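Local coordinates for ancestral D-type dye decolorizing peroxidase (Geotrichum candidum, PDB 7ANV), which probably uses haem and hydrogen peroxide to oxidise dyes and other substrates, as expected of a reconstructed ancestor of the fungal D-type dye-decolorizing peroxidases, at residues T48-V51 against Q52-R55; L158-I161 against E162-G166. All coordinates share one frame; numbering follows the deposited sequence.

Contact 1: T48-V51 against Q52-R55; sequences TAQV and QKDR. With SO4 (sulfate ion), chain H.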
loop_
_atom_site.group_PDB
_atom_site.type_symbol
_atom_site.label_atom_id
_atom_site.label_comp_id
_atom_site.label_asym_id
_atom_site.label_seq_id
_atom_site.Cartn_x
_atom_site.Cartn_y
_atom_site.Cartn_z
ATOM N N THR A 48 10.540 -14.373 -7.367
ATOM C CA THR A 48 9.274 -14.331 -8.139
ATOM C C THR A 48 9.076 -15.685 -8.823
ATOM O O THR A 48 7.908 -16.160 -8.897
ATOM C CB THR A 48 9.246 -13.133 -9.097
ATOM O OG1 THR A 48 9.183 -11.924 -8.347
ATOM C CG2 THR A 48 8.053 -13.204 -10.017
ATOM N N ALA A 49 10.144 -16.298 -9.349
ATOM C CA ALA A 49 10.049 -17.638 -9.965
ATOM C C ALA A 49 9.387 -18.600 -8.965
ATOM O O ALA A 49 8.448 -19.337 -9.361
ATOM C CB ALA A 49 11.420 -18.129 -10.433
ATOM N N GLN A 50 9.861 -18.635 -7.711
ATOM C CA GLN A 50 9.338 -19.566 -6.698
ATOM C C GLN A 50 7.896 -19.186 -6.366
ATOM O O GLN A 50 7.060 -20.068 -6.232
ATOM C CB GLN A 50 10.182 -19.561 -5.431
ATOM C CG GLN A 50 9.694 -20.596 -4.428
ATOM C CD GLN A 50 9.747 -22.000 -4.973
ATOM O OE1 GLN A 50 10.697 -22.406 -5.628
ATOM N NE2 GLN A 50 8.709 -22.769 -4.711
ATOM N N VAL A 51 7.590 -17.903 -6.265
ATOM C CA VAL A 51 6.173 -17.482 -6.010
ATOM C C VAL A 51 5.238 -18.039 -7.085
ATOM O O VAL A 51 4.128 -18.497 -6.772
ATOM C CB VAL A 51 6.064 -15.949 -5.914
ATOM C CG1 VAL A 51 4.646 -15.440 -6.158
ATOM C CG2 VAL A 51 6.587 -15.458 -4.606
ATOM N N GLN A 52 5.644 -17.978 -8.344
ATOM C CA GLN A 52 4.789 -18.459 -9.455
ATOM C C GLN A 52 4.576 -19.960 -9.303
ATOM O O GLN A 52 3.453 -20.421 -9.546
ATOM C CB GLN A 52 5.381 -18.076 -10.809
ATOM C CG GLN A 52 5.393 -16.580 -11.011
ATOM C CD GLN A 52 4.004 -16.004 -11.065
ATOM O OE1 GLN A 52 3.472 -15.485 -10.073
ATOM N NE2 GLN A 52 3.466 -16.007 -12.259
ATOM N N LYS A 53 5.608 -20.695 -8.900
ATOM C CA LYS A 53 5.441 -22.122 -8.555
ATOM C C LYS A 53 4.486 -22.281 -7.383
ATOM O O LYS A 53 3.611 -23.149 -7.473
ATOM C CB LYS A 53 6.752 -22.702 -8.070
ATOM C CG LYS A 53 7.521 -23.409 -9.116
ATOM C CD LYS A 53 8.600 -24.238 -8.516
ATOM C CE LYS A 53 9.571 -24.575 -9.601
ATOM N NZ LYS A 53 8.913 -25.399 -10.647
ATOM N N ASP A 54 4.691 -21.519 -6.316
ATOM C CA ASP A 54 3.871 -21.593 -5.073
ATOM C C ASP A 54 2.395 -21.311 -5.398
ATOM O O ASP A 54 1.529 -22.030 -4.897
ATOM C CB ASP A 54 4.354 -20.597 -4.036
ATOM C CG ASP A 54 5.699 -20.934 -3.417
ATOM O OD1 ASP A 54 6.184 -22.083 -3.622
ATOM O OD2 ASP A 54 6.248 -20.031 -2.750
ATOM N N ARG A 55 2.122 -20.297 -6.218
ATOM C CA ARG A 55 0.732 -19.887 -6.554
ATOM C C ARG A 55 0.087 -21.002 -7.384
ATOM O O ARG A 55 -1.097 -21.288 -7.145
ATOM C CB ARG A 55 0.741 -18.510 -7.232
ATOM C CG ARG A 55 1.005 -17.360 -6.273
ATOM C CD ARG A 55 1.024 -15.987 -6.954
ATOM N NE ARG A 55 1.189 -14.975 -5.923
ATOM C CZ ARG A 55 0.213 -14.553 -5.151
ATOM N NH1 ARG A 55 -1.023 -15.004 -5.349
ATOM N NH2 ARG A 55 0.452 -13.641 -4.238
HETATM S S SO4 H . -2.698 -14.339 -1.920
HETATM O O1 SO4 H . -3.984 -13.702 -1.818
HETATM O O2 SO4 H . -1.847 -13.553 -2.778
HETATM O O3 SO4 H . -2.850 -15.660 -2.479
HETATM O O4 SO4 H . -2.112 -14.443 -0.610
#
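Gln50 NE2 donates to Asp54 OD1 at 2.8 Å, one helical turn on, and Asp54 N closes the same i to i+4 step by bonding Gln50 O. The side-chain bond lies nearly in the amide plane of Gln50 yet reaches OD1 from above the carboxylate, 40° out of its plane, and the two flat groups are turned 54° against each other. Gln50 gets there with CG anti to its backbone N (chi1 -176°) and a bend at chi2, which folds the amide back over the helix toward the buried Asp54. The amide-carboxylate bond thus doubles one rung of a regular i to i+4 ladder in the first turns of helix 48-59. Lys53 runs past the same amide, its CD 4.0 Å from Gln50 OE1. One residue further round, Val51 and Arg55 lie side by side: Val51 CG1 touches the guanidinium at its edge, 3.5 Å from Arg55 NE. The extended Arg55 chain carries its far end to a sulfate ion, probably from the crystallisation liquor; NH2 holds sulfate O2 at 2.7 Å, NH1 adds a weak bond to the same oxygen, and NH2 also donates to Gly15 O. Thr48 ties the helix start to the N-terminal loop through OG1 to Leu13 O, while Asp54 rests on Leu77 just before strand 78-84.

Contact 2: L158-I161 against E162-G166; sequences LQEI and EAIFG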
loop_
_atom_site.group_PDB
_atom_site.type_symbol
_atom_site.label_atom_id
_atom_site.label_comp_id
_atom_site.label_asym_id
_atom_site.label_seq_id
_atom_site.Cartn_x
_atom_site.Cartn_y
_atom_site.Cartn_z
ATOM N N LEU A 158 10.548 -18.036 11.125
ATOM C CA LEU A 158 11.201 -16.984 11.938
ATOM C C LEU A 158 12.241 -17.596 12.888
ATOM O O LEU A 158 13.278 -16.973 13.080
ATOM C CB LEU A 158 10.146 -16.236 12.734
ATOM C CG LEU A 158 9.426 -15.162 11.959
ATOM C CD1 LEU A 158 8.178 -14.721 12.731
ATOM C CD2 LEU A 158 10.375 -14.007 11.663
ATOM N N GLN A 159 11.986 -18.744 13.525
ATOM C CA GLN A 159 13.001 -19.356 14.426
ATOM C C GLN A 159 14.240 -19.708 13.592
ATOM O O GLN A 159 15.350 -19.597 14.096
ATOM C CB GLN A 159 12.444 -20.589 15.124
ATOM C CG GLN A 159 11.458 -20.250 16.227
ATOM C CD GLN A 159 12.138 -19.392 17.274
ATOM O OE1 GLN A 159 13.247 -19.674 17.744
ATOM N NE2 GLN A 159 11.501 -18.275 17.573
ATOM N N GLU A 160 14.052 -20.192 12.375
ATOM C CA GLU A 160 15.183 -20.568 11.491
ATOM C C GLU A 160 15.989 -19.305 11.141
ATOM O O GLU A 160 17.248 -19.324 11.228
ATOM C CB GLU A 160 14.632 -21.295 10.259
ATOM C CG GLU A 160 15.696 -21.646 9.263
ATOM C CD GLU A 160 15.144 -22.306 8.011
ATOM O OE1 GLU A 160 13.925 -22.231 7.793
ATOM O OE2 GLU A 160 15.959 -22.841 7.249
ATOM N N ILE A 161 15.301 -18.233 10.762
ATOM C CA ILE A 161 15.949 -16.942 10.379
ATOM C C ILE A 161 16.645 -16.349 11.604
ATOM O O ILE A 161 17.789 -15.924 11.463
ATOM C CB ILE A 161 14.941 -15.955 9.758
ATOM C CG1 ILE A 161 14.375 -16.509 8.453
ATOM C CG2 ILE A 161 15.581 -14.591 9.570
ATOM C CD1 ILE A 161 13.100 -15.823 8.023
ATOM N N GLU A 162 15.994 -16.366 12.767
ATOM C CA GLU A 162 16.681 -15.921 13.998
ATOM C C GLU A 162 17.982 -16.726 14.198
ATOM O O GLU A 162 19.033 -16.114 14.525
ATOM C CB GLU A 162 15.749 -16.080 15.184
ATOM C CG GLU A 162 14.709 -15.009 15.254
ATOM C CD GLU A 162 13.865 -15.000 16.522
ATOM O OE1 GLU A 162 14.271 -15.591 17.551
ATOM O OE2 GLU A 162 12.847 -14.295 16.505
ATOM N N ALA A 163 17.963 -18.044 14.014
ATOM C CA ALA A 163 19.162 -18.894 14.207
ATOM C C ALA A 163 20.267 -18.431 13.253
ATOM O O ALA A 163 21.468 -18.387 13.646
ATOM C CB ALA A 163 18.840 -20.358 13.978
ATOM N N ILE A 164 19.896 -18.198 12.008
ATOM C CA ILE A 164 20.882 -17.787 10.967
ATOM C C ILE A 164 21.587 -16.520 11.443
ATOM O O ILE A 164 22.792 -16.439 11.257
ATOM C CB ILE A 164 20.212 -17.665 9.605
ATOM C CG1 ILE A 164 19.886 -19.049 9.051
ATOM C CG2 ILE A 164 21.026 -16.839 8.613
ATOM C CD1 ILE A 164 18.885 -18.984 7.917
ATOM N N PHE A 165 20.881 -15.546 12.026
ATOM C CA PHE A 165 21.485 -14.267 12.490
ATOM C C PHE A 165 21.938 -14.330 13.958
ATOM O O PHE A 165 22.353 -13.305 14.515
ATOM C CB PHE A 165 20.519 -13.112 12.218
ATOM C CG PHE A 165 20.405 -12.845 10.737
ATOM C CD1 PHE A 165 21.446 -12.249 10.053
ATOM C CD2 PHE A 165 19.314 -13.286 10.003
ATOM C CE1 PHE A 165 21.374 -12.020 8.683
ATOM C CE2 PHE A 165 19.262 -13.084 8.628
ATOM C CZ PHE A 165 20.289 -12.456 7.967
ATOM N N GLY A 166 21.875 -15.496 14.583
ATOM C CA GLY A 166 22.401 -15.692 15.942
ATOM C C GLY A 166 21.559 -15.026 17.020
ATOM O O GLY A 166 22.062 -14.902 18.168
#
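The Phe165 ring receives Ile161 CG2 at its edge, in plane, 4.0 Å from Phe165 CD2, while CG2 of the adjoining Ile164 stands over one face, displaced toward the rim. Ile161 and Phe165 run side by side in the same direction, one turn apart. With CG2 of Ile161 anti to the backbone N, this methyl branch is the one directed along the helix to the ring. Beneath them Phe165 N bonds Ile161 O at 3.2 Å, and Phe165 CD2 comes within 3.4 Å of that same oxygen. Ile164 lays CG1 against Glu160 O at 3.4 Å, and its N bonds the same oxygen. On another side of the helix, Glu162 CG packs 3.3 Å from Leu158 O, the oxygen that Glu162 N bonds at 2.8 Å. The helix finishes in a Schellman motif, with Gly166 at C-prime in a left-handed conformation: Val167 N reaches Glu162 O and Gly166 N bonds Ala163 O weakly. Phe165 also meets the Phe34 ring, and Ile161 rests on Ile144 and Val146 of strand 142-148. Side-chain contact on the buried side is thus apolar, a methyl at the ring edge, while the hydrogen bonds between the two segments are all backbone.

Contact 1 comes first along the chain, in helix 48-59, and contact 2 follows at the end of helix 151-164; their centres lie about 23 Å apart and their nearest atoms about 13 Å, so they do not touch. Both fall in the first of the two ferredoxin-like halves expected of a dye-decolorizing peroxidase, whose antiparallel sheet runs 78-84, 142-148, 20-28, 174-183. Residues 158-166 pack on this sheet and on helix 31-41, and lead toward strand 174-183. The Arg55 side chain of contact 1 is about 14 Å from the haem. Contact 2 therefore belongs to the helix layer packed on the sheet, whereas contact 1 joins its helix to the N-terminal loop.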